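Local structure of thiol peroxidase (Aquifex aeolicus, 2YZH) at residues N71-G76 / E162-V167. The protein probably reduces hydrogen peroxide and organic hydroperoxides to water and alcohols at the expense of thioredoxin, protecting the cell against oxidative stress. Residues are numbered along the deposited sequence; the frame is centred on the assembly and turned at random.
Sequences NEIMAG and EVVNKV
In this thioredoxin-fold peroxiredoxin, Ile73, the last residue of helix 61-73, and Met74 just beyond it meet Val164 and Val167 of the C-terminal helix 160-170 where the two helices lie over one face of the central sheet. The contact is purely apolar and small, burying 170 Å² over both sides. Ile73 and Val164 also mark the nearest backbone approach, with their CA atoms 7.5 Å apart. The tightest touch is between methyls: Ile73 CD1 presses on Val164 CG2 at 3.4 Å, closer than carbons normally pack, while Ile73 CG1 follows at 4.0 Å from the same methyl. Ile73 reaches across because CG1 sits between its own backbone N and carbonyl carbon (chi1 59°) and the chain then runs out extended to CD1. One step on, Met74 starts off to the side but folds through three bends, and its CE arrives 4.3 Å from Val167 CG1, a looser contact. Ile73 and Val164 are both partly open to solvent, whereas Met74 and Val167 are buried, on the side toward the sheet. Both of these rest on Val80 of strand 80-86, Met74 touching Val82 as well, and Val167 continues onto Ile138 of strand 135-139. One turn earlier on the same helix, Val163 packs on Val136 and Ile138 and extends to Tyr147 and Gln149 of strand 145-150, outermost on this side of the sheet within the chain.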
ATOM      1  N   ASN D  71      17.650  20.017 -15.277  1.00 21.97           N
ATOM      2  CA  ASN D  71      18.941  20.122 -14.605  1.00 24.29           C
ATOM      3  C   ASN D  71      19.721  21.293 -15.205  1.00 25.73           C
ATOM      4  O   ASN D  71      20.398  22.040 -14.493  1.00 26.29           O
ATOM      5  CB  ASN D  71      19.735  18.824 -14.775  1.00 24.39           C
ATOM      6  CG  ASN D  71      21.044  18.835 -14.001  1.00 25.18           C
ATOM      7  OD1 ASN D  71      21.050  18.892 -12.769  1.00 20.78           O
ATOM      8  ND2 ASN D  71      22.163  18.787 -14.724  1.00 24.17           N
ATOM      9  N   GLU D  72      19.606  21.454 -16.519  1.00 27.36           N
ATOM     10  CA  GLU D  72      20.287  22.528 -17.239  1.00 27.83           C
ATOM     11  C   GLU D  72      19.770  23.922 -16.903  1.00 27.79           C
ATOM     12  O   GLU D  72      20.539  24.798 -16.507  1.00 25.88           O
ATOM     13  CB  GLU D  72      20.146  22.320 -18.747  1.00 29.92           C
ATOM     14  CG  GLU D  72      20.973  21.193 -19.321  1.00 35.27           C
ATOM     15  CD  GLU D  72      20.612  20.904 -20.765  1.00 38.23           C
ATOM     16  OE1 GLU D  72      20.506  21.867 -21.557  1.00 39.43           O
ATOM     17  OE2 GLU D  72      20.438  19.715 -21.111  1.00 41.22           O
ATOM     18  N   ILE D  73      18.465  24.123 -17.072  1.00 27.70           N
ATOM     19  CA  ILE D  73      17.844  25.422 -16.833  1.00 29.95           C
ATOM     20  C   ILE D  73      17.768  25.900 -15.386  1.00 30.82           C
ATOM     21  O   ILE D  73      17.551  27.088 -15.139  1.00 30.27           O
ATOM     22  CB  ILE D  73      16.423  25.474 -17.440  1.00 32.06           C
ATOM     23  CG1 ILE D  73      15.545  24.385 -16.822  1.00 33.19           C
ATOM     24  CG2 ILE D  73      16.500  25.299 -18.952  1.00 32.87           C
ATOM     25  CD1 ILE D  73      14.141  24.337 -17.398  1.00 33.25           C
ATOM     26  N   MET D  74      17.939  24.990 -14.432  1.00 30.45           N
ATOM     27  CA  MET D  74      17.894  25.374 -13.024  1.00 31.27           C
ATOM     28  C   MET D  74      19.313  25.531 -12.476  1.00 30.67           C
ATOM     29  O   MET D  74      19.501  25.853 -11.305  1.00 31.38           O
ATOM     30  CB  MET D  74      17.151  24.320 -12.196  1.00 32.37           C
ATOM     31  CG  MET D  74      15.702  24.082 -12.594  1.00 33.83           C
ATOM     32  SD  MET D  74      14.662  25.549 -12.511  1.00 39.17           S
ATOM     33  CE  MET D  74      14.361  25.687 -10.762  1.00 38.66           C
ATOM     34  N   ALA D  75      20.306  25.305 -13.331  1.00 29.56           N
ATOM     35  CA  ALA D  75      21.709  25.402 -12.933  1.00 28.84           C
ATOM     36  C   ALA D  75      22.064  26.711 -12.227  1.00 28.24           C
ATOM     37  O   ALA D  75      21.831  27.797 -12.754  1.00 26.60           O
ATOM     38  CB  ALA D  75      22.607  25.216 -14.153  1.00 28.58           C
ATOM     39  N   GLY D  76      22.624  26.589 -11.026  1.00 28.77           N
ATOM     40  CA  GLY D  76      23.040  27.754 -10.263  1.00 26.90           C
ATOM     41  C   GLY D  76      21.973  28.665  -9.682  1.00 26.87           C
ATOM     42  O   GLY D  76      22.307  29.670  -9.053  1.00 26.45           O
ATOM     43  N   GLU D 162       7.633  27.886 -18.948  1.00 28.11           N
ATOM     44  CA  GLU D 162       6.565  28.310 -18.051  1.00 29.08           C
ATOM     45  C   GLU D 162       6.955  28.096 -16.591  1.00 26.59           C
ATOM     46  O   GLU D 162       6.701  28.944 -15.736  1.00 27.73           O
ATOM     47  CB  GLU D 162       5.278  27.542 -18.370  1.00 30.34           C
ATOM     48  CG  GLU D 162       4.065  27.995 -17.577  1.00 35.25           C
ATOM     49  CD  GLU D 162       2.788  27.308 -18.022  1.00 37.66           C
ATOM     50  OE1 GLU D 162       2.397  27.478 -19.199  1.00 40.29           O
ATOM     51  OE2 GLU D 162       2.175  26.597 -17.199  1.00 36.78           O
ATOM     52  N   VAL D 163       7.575  26.958 -16.312  1.00 26.29           N
ATOM     53  CA  VAL D 163       8.006  26.641 -14.958  1.00 24.77           C
ATOM     54  C   VAL D 163       9.087  27.628 -14.514  1.00 25.97           C
ATOM     55  O   VAL D 163       8.957  28.288 -13.481  1.00 25.78           O
ATOM     56  CB  VAL D 163       8.565  25.203 -14.884  1.00 23.59           C
ATOM     57  CG1 VAL D 163       9.049  24.908 -13.485  1.00 22.70           C
ATOM     58  CG2 VAL D 163       7.490  24.200 -15.298  1.00 22.60           C
ATOM     59  N   VAL D 164      10.148  27.729 -15.309  1.00 27.16           N
ATOM     60  CA  VAL D 164      11.263  28.624 -15.009  1.00 28.77           C
ATOM     61  C   VAL D 164      10.807  30.047 -14.693  1.00 28.25           C
ATOM     62  O   VAL D 164      11.234  30.633 -13.701  1.00 28.19           O
ATOM     63  CB  VAL D 164      12.260  28.681 -16.186  1.00 30.27           C
ATOM     64  CG1 VAL D 164      13.388  29.656 -15.869  1.00 31.54           C
ATOM     65  CG2 VAL D 164      12.818  27.295 -16.457  1.00 30.29           C
ATOM     66  N   ASN D 165       9.940  30.600 -15.532  1.00 29.26           N
ATOM     67  CA  ASN D 165       9.452  31.958 -15.318  1.00 29.58           C
ATOM     68  C   ASN D 165       8.704  32.101 -13.998  1.00 28.68           C
ATOM     69  O   ASN D 165       8.860  33.100 -13.296  1.00 28.22           O
ATOM     70  CB  ASN D 165       8.545  32.389 -16.471  1.00 32.86           C
ATOM     71  CG  ASN D 165       9.242  32.317 -17.817  1.00 34.64           C
ATOM     72  OD1 ASN D 165      10.406  32.698 -17.945  1.00 36.37           O
ATOM     73  ND2 ASN D 165       8.528  31.834 -18.828  1.00 36.39           N
ATOM     74  N   LYS D 166       7.897  31.102 -13.656  1.00 26.88           N
ATOM     75  CA  LYS D 166       7.143  31.145 -12.413  1.00 25.34           C
ATOM     76  C   LYS D 166       8.090  31.130 -11.215  1.00 25.80           C
ATOM     77  O   LYS D 166       7.923  31.905 -10.271  1.00 26.90           O
ATOM     78  CB  LYS D 166       6.180  29.956 -12.335  1.00 25.94           C
ATOM     79  CG  LYS D 166       5.258  30.002 -11.129  1.00 26.15           C
ATOM     80  CD  LYS D 166       4.358  31.225 -11.170  1.00 27.12           C
ATOM     81  CE  LYS D 166       3.480  31.298  -9.939  1.00 28.85           C
ATOM     82  NZ  LYS D 166       2.542  32.462  -9.984  1.00 33.54           N
ATOM     83  N   VAL D 167       9.080  30.244 -11.252  1.00 26.35           N
ATOM     84  CA  VAL D 167      10.051  30.156 -10.170  1.00 27.66           C
ATOM     85  C   VAL D 167      10.682  31.530  -9.939  1.00 29.07           C
ATOM     86  O   VAL D 167      10.778  31.995  -8.804  1.00 27.68           O
ATOM     87  CB  VAL D 167      11.163  29.139 -10.497  1.00 28.16           C
ATOM     88  CG1 VAL D 167      12.193  29.113  -9.375  1.00 27.19           C
ATOM     89  CG2 VAL D 167      10.562  27.755 -10.677  1.00 29.15           C
TER